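Local coordinates for interphotoreceptor retinoid-binding protein (Xenopus laevis, PDB 1J7X) that probably binds and carries retinoids between the cells of the retina, as one functional unit of a transport protein whose fold includes a peptidase S41-like region, at residues His6-Ile14 with Phe247-Val258; Tyr19-Leu28 with Leu54-Leu63. All coordinates share one frame; numbering follows the deposited sequence.

Contact 1: His6-Ile14 with Phe247-Val258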
loop_
_atom_site.group_PDB
_atom_site.type_symbol
_atom_site.label_atom_id
_atom_site.label_comp_id
_atom_site.label_asym_id
_atom_site.label_seq_id
_atom_site.Cartn_x
_atom_site.Cartn_y
_atom_site.Cartn_z
ATOM N N HIS A 6 5.754 23.883 -24.370
ATOM C CA HIS A 6 4.694 22.931 -24.692
ATOM C C HIS A 6 4.497 22.016 -23.465
ATOM O O HIS A 6 3.375 21.815 -22.985
ATOM C CB HIS A 6 5.089 22.130 -25.913
ATOM C CG HIS A 6 4.007 21.225 -26.428
ATOM N ND1 HIS A 6 2.764 21.692 -26.801
ATOM C CD2 HIS A 6 3.984 19.890 -26.653
ATOM C CE1 HIS A 6 2.034 20.694 -27.260
ATOM N NE2 HIS A 6 2.742 19.582 -27.163
ATOM N N VAL A 7 5.616 21.539 -22.921
ATOM C CA VAL A 7 5.543 20.675 -21.753
ATOM C C VAL A 7 5.116 21.457 -20.553
ATOM O O VAL A 7 4.296 21.006 -19.802
ATOM C CB VAL A 7 6.890 20.010 -21.455
ATOM C CG1 VAL A 7 6.790 19.157 -20.177
ATOM C CG2 VAL A 7 7.249 19.152 -22.578
ATOM N N LEU A 8 5.726 22.614 -20.378
ATOM C CA LEU A 8 5.437 23.448 -19.231
ATOM C C LEU A 8 4.036 23.757 -19.106
ATOM O O LEU A 8 3.429 23.630 -18.000
ATOM C CB LEU A 8 6.372 24.690 -19.279
ATOM C CG LEU A 8 6.153 25.688 -18.147
ATOM C CD1 LEU A 8 6.525 25.092 -16.815
ATOM C CD2 LEU A 8 7.102 26.909 -18.498
ATOM N N HIS A 9 3.384 24.163 -20.210
ATOM C CA HIS A 9 1.983 24.572 -20.176
ATOM C C HIS A 9 1.081 23.373 -19.750
ATOM O O HIS A 9 0.197 23.468 -18.967
ATOM C CB HIS A 9 1.545 25.098 -21.603
ATOM C CG HIS A 9 0.170 25.648 -21.662
ATOM N ND1 HIS A 9 -0.784 25.168 -22.526
ATOM C CD2 HIS A 9 -0.473 26.499 -20.847
ATOM C CE1 HIS A 9 -1.936 25.755 -22.275
ATOM N NE2 HIS A 9 -1.765 26.602 -21.283
ATOM N N GLN A 10 1.351 22.227 -20.322
ATOM C CA GLN A 10 0.527 21.077 -20.020
ATOM C C GLN A 10 0.754 20.722 -18.522
ATOM O O GLN A 10 -0.211 20.418 -17.782
ATOM C CB GLN A 10 0.932 19.963 -20.941
ATOM C CG GLN A 10 0.568 20.113 -22.425
ATOM C CD GLN A 10 0.913 18.863 -23.309
ATOM O OE1 GLN A 10 0.404 17.735 -23.069
ATOM N NE2 GLN A 10 1.821 19.054 -24.263
ATOM N N LEU A 11 2.008 20.732 -18.123
ATOM C CA LEU A 11 2.361 20.377 -16.698
ATOM C C LEU A 11 1.613 21.193 -15.690
ATOM O O LEU A 11 0.885 20.699 -14.782
ATOM C CB LEU A 11 3.859 20.468 -16.476
ATOM C CG LEU A 11 4.308 20.280 -15.041
ATOM C CD1 LEU A 11 3.949 18.892 -14.566
ATOM C CD2 LEU A 11 5.770 20.546 -14.884
ATOM N N CYS A 12 1.673 22.511 -15.862
ATOM C CA CYS A 12 0.964 23.361 -14.929
ATOM C C CYS A 12 -0.522 23.094 -14.907
ATOM O O CYS A 12 -1.113 23.146 -13.845
ATOM C CB CYS A 12 1.233 24.846 -15.295
ATOM S SG CYS A 12 2.876 25.296 -14.820
ATOM N N ASP A 13 -1.099 22.807 -16.045
ATOM C CA ASP A 13 -2.497 22.488 -16.090
ATOM C C ASP A 13 -2.760 21.142 -15.342
ATOM O O ASP A 13 -3.681 21.027 -14.532
ATOM C CB ASP A 13 -2.920 22.382 -17.539
ATOM C CG ASP A 13 -4.411 22.192 -17.701
ATOM O OD1 ASP A 13 -5.174 22.937 -17.034
ATOM O OD2 ASP A 13 -4.873 21.308 -18.506
ATOM N N ILE A 14 -1.953 20.156 -15.661
ATOM C CA ILE A 14 -2.136 18.865 -15.047
ATOM C C ILE A 14 -2.064 19.011 -13.530
ATOM O O ILE A 14 -2.901 18.485 -12.847
ATOM C CB ILE A 14 -1.010 17.902 -15.506
ATOM C CG1 ILE A 14 -1.004 17.644 -17.033
ATOM C CG2 ILE A 14 -1.099 16.641 -14.702
ATOM C CD1 ILE A 14 -2.169 17.043 -17.518
ATOM N N PHE A 247 -0.062 11.057 -16.806
ATOM C CA PHE A 247 -0.540 11.999 -17.836
ATOM C C PHE A 247 0.512 12.210 -18.899
ATOM O O PHE A 247 1.586 12.666 -18.627
ATOM C CB PHE A 247 -0.915 13.331 -17.183
ATOM C CG PHE A 247 -1.971 13.224 -16.111
ATOM C CD1 PHE A 247 -1.658 12.897 -14.798
ATOM C CD2 PHE A 247 -3.302 13.570 -16.385
ATOM C CE1 PHE A 247 -2.616 12.744 -13.859
ATOM C CE2 PHE A 247 -4.276 13.550 -15.353
ATOM C CZ PHE A 247 -3.927 13.119 -14.104
ATOM N N PRO A 248 0.229 11.837 -20.133
ATOM C CA PRO A 248 1.199 11.938 -21.189
ATOM C C PRO A 248 1.253 13.354 -21.624
ATOM O O PRO A 248 0.317 14.113 -21.325
ATOM C CB PRO A 248 0.599 11.022 -22.287
ATOM C CG PRO A 248 -0.832 11.316 -22.129
ATOM C CD PRO A 248 -1.023 11.260 -20.603
ATOM N N PHE A 249 2.392 13.743 -22.126
ATOM C CA PHE A 249 2.545 15.101 -22.642
ATOM C C PHE A 249 2.373 14.974 -24.144
ATOM O O PHE A 249 3.301 14.461 -24.824
ATOM C CB PHE A 249 3.943 15.682 -22.356
ATOM C CG PHE A 249 4.147 16.108 -20.884
ATOM C CD1 PHE A 249 3.442 17.151 -20.361
ATOM C CD2 PHE A 249 4.977 15.407 -20.065
ATOM C CE1 PHE A 249 3.550 17.484 -19.026
ATOM C CE2 PHE A 249 5.163 15.767 -18.761
ATOM C CZ PHE A 249 4.408 16.808 -18.245
ATOM N N GLY A 250 1.227 15.405 -24.632
ATOM C CA GLY A 250 0.972 15.408 -26.074
ATOM C C GLY A 250 2.159 15.931 -26.854
ATOM O O GLY A 250 2.866 16.898 -26.420
ATOM N N ASP A 251 2.434 15.238 -27.967
ATOM C CA ASP A 251 3.503 15.558 -28.894
ATOM C C ASP A 251 4.883 15.280 -28.386
ATOM O O ASP A 251 5.859 15.823 -28.919
ATOM C CB ASP A 251 3.377 17.045 -29.331
ATOM C CG ASP A 251 1.964 17.383 -29.898
ATOM O OD1 ASP A 251 1.002 17.625 -29.105
ATOM O OD2 ASP A 251 1.745 17.407 -31.140
ATOM N N THR A 252 4.997 14.423 -27.366
ATOM C CA THR A 252 6.322 14.157 -26.829
ATOM C C THR A 252 6.428 12.731 -26.428
ATOM O O THR A 252 5.450 12.045 -26.400
ATOM C CB THR A 252 6.575 14.955 -25.560
ATOM O OG1 THR A 252 5.910 14.304 -24.462
ATOM C CG2 THR A 252 6.009 16.416 -25.688
ATOM N N GLN A 253 7.633 12.331 -26.094
ATOM C CA GLN A 253 7.952 11.002 -25.597
ATOM C C GLN A 253 7.998 11.003 -24.040
ATOM O O GLN A 253 8.675 10.153 -23.451
ATOM C CB GLN A 253 9.332 10.566 -26.125
ATOM C CG GLN A 253 9.462 10.398 -27.709
ATOM C CD GLN A 253 8.545 9.347 -28.287
ATOM O OE1 GLN A 253 7.462 9.663 -28.782
ATOM N NE2 GLN A 253 8.985 8.081 -28.237
ATOM N N LEU A 254 7.398 12.025 -23.455
ATOM C CA LEU A 254 7.395 12.230 -21.968
ATOM C C LEU A 254 6.080 12.141 -21.391
ATOM O O LEU A 254 5.080 12.348 -22.024
ATOM C CB LEU A 254 7.962 13.619 -21.574
ATOM C CG LEU A 254 9.449 13.782 -21.804
ATOM C CD1 LEU A 254 9.850 15.239 -21.435
ATOM C CD2 LEU A 254 10.232 12.834 -21.033
ATOM N N SER A 255 6.048 11.804 -20.100
ATOM C CA SER A 255 4.809 11.804 -19.366
ATOM C C SER A 255 5.060 12.232 -17.943
ATOM O O SER A 255 6.276 12.344 -17.510
ATOM C CB SER A 255 4.197 10.429 -19.370
ATOM O OG SER A 255 4.991 9.632 -18.528
ATOM N N VAL A 256 3.981 12.545 -17.251
ATOM C CA VAL A 256 4.096 12.861 -15.830
ATOM C C VAL A 256 3.194 11.997 -14.932
ATOM O O VAL A 256 2.021 11.826 -15.160
ATOM C CB VAL A 256 3.930 14.393 -15.543
ATOM C CG1 VAL A 256 2.471 14.791 -15.767
ATOM C CG2 VAL A 256 4.292 14.751 -14.096
ATOM N N THR A 257 3.752 11.386 -13.865
ATOM C CA THR A 257 2.978 10.671 -12.893
ATOM C C THR A 257 2.734 11.554 -11.775
ATOM O O THR A 257 3.671 12.209 -11.255
ATOM C CB THR A 257 3.750 9.417 -12.306
ATOM O OG1 THR A 257 4.103 8.555 -13.351
ATOM C CG2 THR A 257 2.848 8.629 -11.347
ATOM N N VAL A 258 1.462 11.704 -11.501
ATOM C CA VAL A 258 0.994 12.615 -10.476
ATOM C C VAL A 258 0.184 11.980 -9.376
ATOM O O VAL A 258 -0.796 11.270 -9.639
ATOM C CB VAL A 258 0.130 13.749 -11.135
ATOM C CG1 VAL A 258 -0.332 14.699 -10.090
ATOM C CG2 VAL A 258 0.922 14.441 -12.199
#

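Contact 2: Tyr19-Leu28 with Leu54-Leu63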
loop_
_atom_site.group_PDB
_atom_site.type_symbol
_atom_site.label_atom_id
_atom_site.label_comp_id
_atom_site.label_asym_id
_atom_site.label_seq_id
_atom_site.Cartn_x
_atom_site.Cartn_y
_atom_site.Cartn_z
ATOM N N TYR A 19 -2.906 17.298 -8.840
ATOM C CA TYR A 19 -1.891 17.014 -7.811
ATOM C C TYR A 19 -2.543 16.992 -6.439
ATOM O O TYR A 19 -3.120 18.021 -5.988
ATOM C CB TYR A 19 -0.783 18.060 -7.860
ATOM C CG TYR A 19 0.289 17.881 -6.863
ATOM C CD1 TYR A 19 0.801 16.602 -6.601
ATOM C CD2 TYR A 19 0.861 18.930 -6.210
ATOM C CE1 TYR A 19 1.822 16.407 -5.749
ATOM C CE2 TYR A 19 1.837 18.701 -5.224
ATOM C CZ TYR A 19 2.391 17.409 -5.074
ATOM O OH TYR A 19 3.381 17.224 -4.148
ATOM N N ALA A 20 -2.388 15.875 -5.741
ATOM C CA ALA A 20 -3.003 15.739 -4.409
ATOM C C ALA A 20 -2.820 16.904 -3.446
ATOM O O ALA A 20 -3.704 17.186 -2.648
ATOM C CB ALA A 20 -2.513 14.525 -3.720
ATOM N N PHE A 21 -1.659 17.528 -3.461
ATOM C CA PHE A 21 -1.350 18.628 -2.545
ATOM C C PHE A 21 -1.742 19.965 -3.231
ATOM O O PHE A 21 -0.883 20.711 -3.610
ATOM C CB PHE A 21 0.101 18.658 -2.193
ATOM C CG PHE A 21 0.529 17.676 -1.130
ATOM C CD1 PHE A 21 0.126 17.837 0.175
ATOM C CD2 PHE A 21 1.346 16.609 -1.436
ATOM C CE1 PHE A 21 0.514 17.025 1.085
ATOM C CE2 PHE A 21 1.726 15.767 -0.489
ATOM C CZ PHE A 21 1.331 15.946 0.773
ATOM N N SER A 22 -3.038 20.239 -3.339
ATOM C CA SER A 22 -3.547 21.508 -3.904
ATOM C C SER A 22 -2.943 22.791 -3.357
ATOM O O SER A 22 -2.747 23.801 -4.110
ATOM C CB SER A 22 -5.069 21.496 -3.851
ATOM O OG SER A 22 -5.496 21.630 -2.505
ATOM N N GLU A 23 -2.614 22.715 -2.085
ATOM C CA GLU A 23 -2.080 23.842 -1.373
ATOM C C GLU A 23 -0.751 24.205 -1.871
ATOM O O GLU A 23 -0.256 25.257 -1.557
ATOM C CB GLU A 23 -2.088 23.572 0.148
ATOM C CG GLU A 23 -1.178 22.452 0.612
ATOM C CD GLU A 23 -1.881 21.123 0.911
ATOM O OE1 GLU A 23 -2.656 20.650 0.036
ATOM O OE2 GLU A 23 -1.614 20.589 2.053
ATOM N N ARG A 24 -0.113 23.340 -2.706
ATOM C CA ARG A 24 1.176 23.682 -3.232
ATOM C C ARG A 24 1.099 24.348 -4.607
ATOM O O ARG A 24 2.094 24.841 -5.090
ATOM C CB ARG A 24 2.092 22.410 -3.322
ATOM C CG ARG A 24 2.379 21.854 -1.906
ATOM C CD ARG A 24 3.063 20.597 -1.870
ATOM N NE ARG A 24 3.336 20.116 -0.522
ATOM C CZ ARG A 24 3.967 18.956 -0.285
ATOM N NH1 ARG A 24 4.362 18.201 -1.309
ATOM N NH2 ARG A 24 4.217 18.568 0.937
ATOM N N ILE A 25 -0.091 24.361 -5.220
ATOM C CA ILE A 25 -0.226 24.800 -6.574
ATOM C C ILE A 25 0.144 26.293 -6.738
ATOM O O ILE A 25 0.850 26.634 -7.685
ATOM C CB ILE A 25 -1.602 24.541 -7.083
ATOM C CG1 ILE A 25 -1.910 23.028 -7.092
ATOM C CG2 ILE A 25 -1.800 25.112 -8.448
ATOM C CD1 ILE A 25 -0.942 22.161 -7.854
ATOM N N PRO A 26 -0.352 27.162 -5.847
ATOM C CA PRO A 26 -0.009 28.600 -6.012
ATOM C C PRO A 26 1.459 28.844 -6.175
ATOM O O PRO A 26 1.894 29.452 -7.155
ATOM C CB PRO A 26 -0.597 29.208 -4.769
ATOM C CG PRO A 26 -1.737 28.389 -4.447
ATOM C CD PRO A 26 -1.252 26.940 -4.666
ATOM N N THR A 27 2.254 28.315 -5.246
ATOM C CA THR A 27 3.699 28.431 -5.280
ATOM C C THR A 27 4.401 27.801 -6.495
ATOM O O THR A 27 5.371 28.370 -7.075
ATOM C CB THR A 27 4.228 27.884 -3.970
ATOM O OG1 THR A 27 3.775 28.776 -2.971
ATOM C CG2 THR A 27 5.740 27.980 -3.897
ATOM N N LEU A 28 3.863 26.665 -6.944
ATOM C CA LEU A 28 4.405 25.981 -8.093
ATOM C C LEU A 28 4.133 26.818 -9.346
ATOM O O LEU A 28 4.954 26.879 -10.279
ATOM C CB LEU A 28 3.719 24.647 -8.242
ATOM C CG LEU A 28 4.278 23.612 -7.340
ATOM C CD1 LEU A 28 3.293 22.358 -7.312
ATOM C CD2 LEU A 28 5.618 23.165 -7.836
ATOM N N LEU A 54 10.764 20.330 -9.278
ATOM C CA LEU A 54 9.620 19.855 -8.552
ATOM C C LEU A 54 9.958 19.284 -7.166
ATOM O O LEU A 54 9.234 19.533 -6.211
ATOM C CB LEU A 54 8.820 18.806 -9.346
ATOM C CG LEU A 54 8.084 19.405 -10.632
ATOM C CD1 LEU A 54 7.636 18.303 -11.503
ATOM C CD2 LEU A 54 6.895 20.262 -10.212
ATOM N N GLN A 55 11.020 18.501 -7.083
ATOM C CA GLN A 55 11.373 17.875 -5.788
ATOM C C GLN A 55 11.865 18.951 -4.813
ATOM O O GLN A 55 11.584 18.915 -3.650
ATOM C CB GLN A 55 12.441 16.840 -5.986
ATOM C CG GLN A 55 12.011 15.598 -6.703
ATOM C CD GLN A 55 10.651 15.043 -6.121
ATOM O OE1 GLN A 55 10.515 14.860 -4.869
ATOM N NE2 GLN A 55 9.618 14.954 -6.986
ATOM N N SER A 56 12.490 20.015 -5.325
ATOM C CA SER A 56 12.895 21.086 -4.417
ATOM C C SER A 56 11.748 21.822 -3.824
ATOM O O SER A 56 11.695 22.198 -2.671
ATOM C CB SER A 56 13.796 22.039 -5.164
ATOM O OG SER A 56 14.985 21.403 -5.515
ATOM N N LEU A 57 10.724 21.962 -4.610
ATOM C CA LEU A 57 9.569 22.647 -4.218
ATOM C C LEU A 57 8.532 21.823 -3.562
ATOM O O LEU A 57 7.730 22.415 -2.810
ATOM C CB LEU A 57 8.936 23.228 -5.468
ATOM C CG LEU A 57 9.824 24.238 -6.191
ATOM C CD1 LEU A 57 9.094 24.785 -7.396
ATOM C CD2 LEU A 57 10.112 25.423 -5.148
ATOM N N THR A 58 8.493 20.498 -3.794
ATOM C CA THR A 58 7.436 19.652 -3.163
ATOM C C THR A 58 7.919 18.569 -2.253
ATOM O O THR A 58 7.193 18.102 -1.403
ATOM C CB THR A 58 6.559 18.913 -4.231
ATOM O OG1 THR A 58 7.390 17.968 -4.937
ATOM C CG2 THR A 58 6.035 19.940 -5.294
ATOM N N GLU A 59 9.120 18.065 -2.439
ATOM C CA GLU A 59 9.601 16.987 -1.601
ATOM C C GLU A 59 8.674 15.838 -1.654
ATOM O O GLU A 59 8.388 15.207 -0.629
ATOM C CB GLU A 59 9.878 17.419 -0.167
ATOM C CG GLU A 59 11.017 18.476 -0.097
ATOM C CD GLU A 59 11.407 18.748 1.398
ATOM O OE1 GLU A 59 10.543 18.681 2.262
ATOM O OE2 GLU A 59 12.562 18.968 1.695
ATOM N N ASP A 60 8.129 15.599 -2.828
ATOM C CA ASP A 60 7.172 14.546 -3.088
ATOM C C ASP A 60 7.659 13.730 -4.211
ATOM O O ASP A 60 7.277 13.941 -5.384
ATOM C CB ASP A 60 5.806 15.188 -3.390
ATOM C CG ASP A 60 4.702 14.210 -3.543
ATOM O OD1 ASP A 60 4.902 12.987 -3.556
ATOM O OD2 ASP A 60 3.482 14.607 -3.685
ATOM N N PRO A 61 8.350 12.621 -3.892
ATOM C CA PRO A 61 8.861 11.697 -4.898
ATOM C C PRO A 61 7.834 11.009 -5.853
ATOM O O PRO A 61 8.234 10.456 -6.875
ATOM C CB PRO A 61 9.606 10.585 -4.054
ATOM C CG PRO A 61 9.834 11.171 -2.757
ATOM C CD PRO A 61 8.683 12.208 -2.519
ATOM N N ARG A 62 6.558 11.090 -5.516
ATOM C CA ARG A 62 5.512 10.472 -6.310
ATOM C C ARG A 62 5.266 11.240 -7.628
ATOM O O ARG A 62 4.850 10.672 -8.608
ATOM C CB ARG A 62 4.224 10.390 -5.493
ATOM C CG ARG A 62 4.280 9.617 -4.184
ATOM C CD ARG A 62 3.031 9.742 -3.401
ATOM N NE ARG A 62 2.771 11.150 -3.076
ATOM C CZ ARG A 62 1.630 11.601 -2.672
ATOM N NH1 ARG A 62 0.660 10.764 -2.325
ATOM N NH2 ARG A 62 1.474 12.896 -2.554
ATOM N N LEU A 63 5.535 12.557 -7.615
ATOM C CA LEU A 63 5.349 13.439 -8.721
ATOM C C LEU A 63 6.623 13.389 -9.477
ATOM O O LEU A 63 7.658 13.927 -9.045
ATOM C CB LEU A 63 5.075 14.860 -8.195
ATOM C CG LEU A 63 5.032 15.981 -9.160
ATOM C CD1 LEU A 63 3.908 15.651 -10.145
ATOM C CD2 LEU A 63 4.821 17.351 -8.464
#

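Contact 1: His6-Ile14 with Phe247-Val258
With CG1 anti to the backbone N (chi1 177°), Val7 puts that methyl squarely over the Phe249 ring; the Phe249 CB points toward the helix and its CG lies anti to its own carbonyl carbon. The evidence for a CH-pi contact is direct: Val7 CG1 stands 3.7 Å from the Phe249 centroid and nearly on the ring normal. The edge of the same ring meets Gln10 CB and the backbone N of Leu11, so the helix meets one face and part of the rim of Phe249. Two turns on from Val7, Ile14 CG2 lies over a face of Phe247, 4.0 Å from the centroid, and also touches Val258 CG2 at 3.9 Å.

The partner is a beta hairpin, its strands 247-248 and 254-258 joined through a type II turn from Phe249 to Thr252; strand 254-258 runs 19° from parallel to the helix axis. Thr252 OG1 adds an ST turn by accepting from Leu254 N.

At the turn the contact becomes polar. Gln10 pairs with both the N-H and the C=O of Gly250: NE2 gives a straight bond to Gly250 O (3.2 Å, 168°), in the plane of the Gln10 amide, while OE1 takes a weak bond from Gly250 N at 2.9 Å. His6 NE2 divides weak bonds between Gly250 O (2.8 Å) and Asp251 OD1 (3.3 Å), the imidazole and carboxylate planes steeply inclined.

Contact 2: Tyr19-Leu28 with Leu54-Leu63
Tyr19 and Asp60 approach from opposite directions, and the Tyr19 hydroxyl donates to Asp60 OD2 over 2.7 Å, using the anti lone pair of that oxygen. Asp60 OD2 lies at the ring edge, in its plane, although the carboxylate is turned 36° from the ring. Leu63 CD2 lies over one face, toward the rim, and the backbone N of Phe21, from the tyrosine's own segment, over the centre of the other, sandwiching the ring.

On its syn side the same carboxylate is gripped side-on by Arg62: NE reaches Asp60 OD1 at 2.9 Å in an almost straight bond (174°), and NH2 reaches Asp60 OD2, also at 2.9 Å. Arg62 N bonds Asp60 OD1 as well, closing an Asx turn. Each carboxylate oxygen therefore accepts two bonds, which fixes the rotation of the group and would probably favour its ionised form. Phe21 turns its edge to Asp60 OD2, ring and carboxylate nearly perpendicular (86°).

Extended from CG to NE, Arg24 lays its guanidinium over the Phe21 ring, CZ 3.6 Å above its centre. Arg24 NH1 comes 2.8 Å from Thr58 O, at an angle too poor for a hydrogen bond. Apart from this polar group, Leu28 CD2 touches both Leu57 CD1 (3.9 Å) and Leu54 CD2 (4.0 Å), sliding past Leu57 but crossing Leu54 at about a right angle.

The contact joins the loop ahead of helix 25-31, and Leu28 within it, to the end of helix 43-58 and its following turn; Leu63 packs on Leu15 of helix 2-18, while Arg62 packs on Pro259 and hydrogen-bonds Asn262 OD1 of strand 254-265.

The centres of contacts 1 and 2 lie about 15 Å apart, on the same side of the chain's centre. In the sequence, contact 2 falls wholly between the two segments of contact 1. Helix 2-18 carries the first segment of contact 1 and is followed by helix 25-31 of contact 2, while strand 254-265 supplies the hairpin's second strand. The two meet where Val258 CG1 packs on Tyr19 CA (3.6 Å) and Val258 CG2 on Leu63 CD1 (3.8 Å). Helix 2-18 packs on the hairpin, and the loops around Tyr19 and Leu63 meet its second strand, so this lobe is assembled from chain regions far apart in sequence.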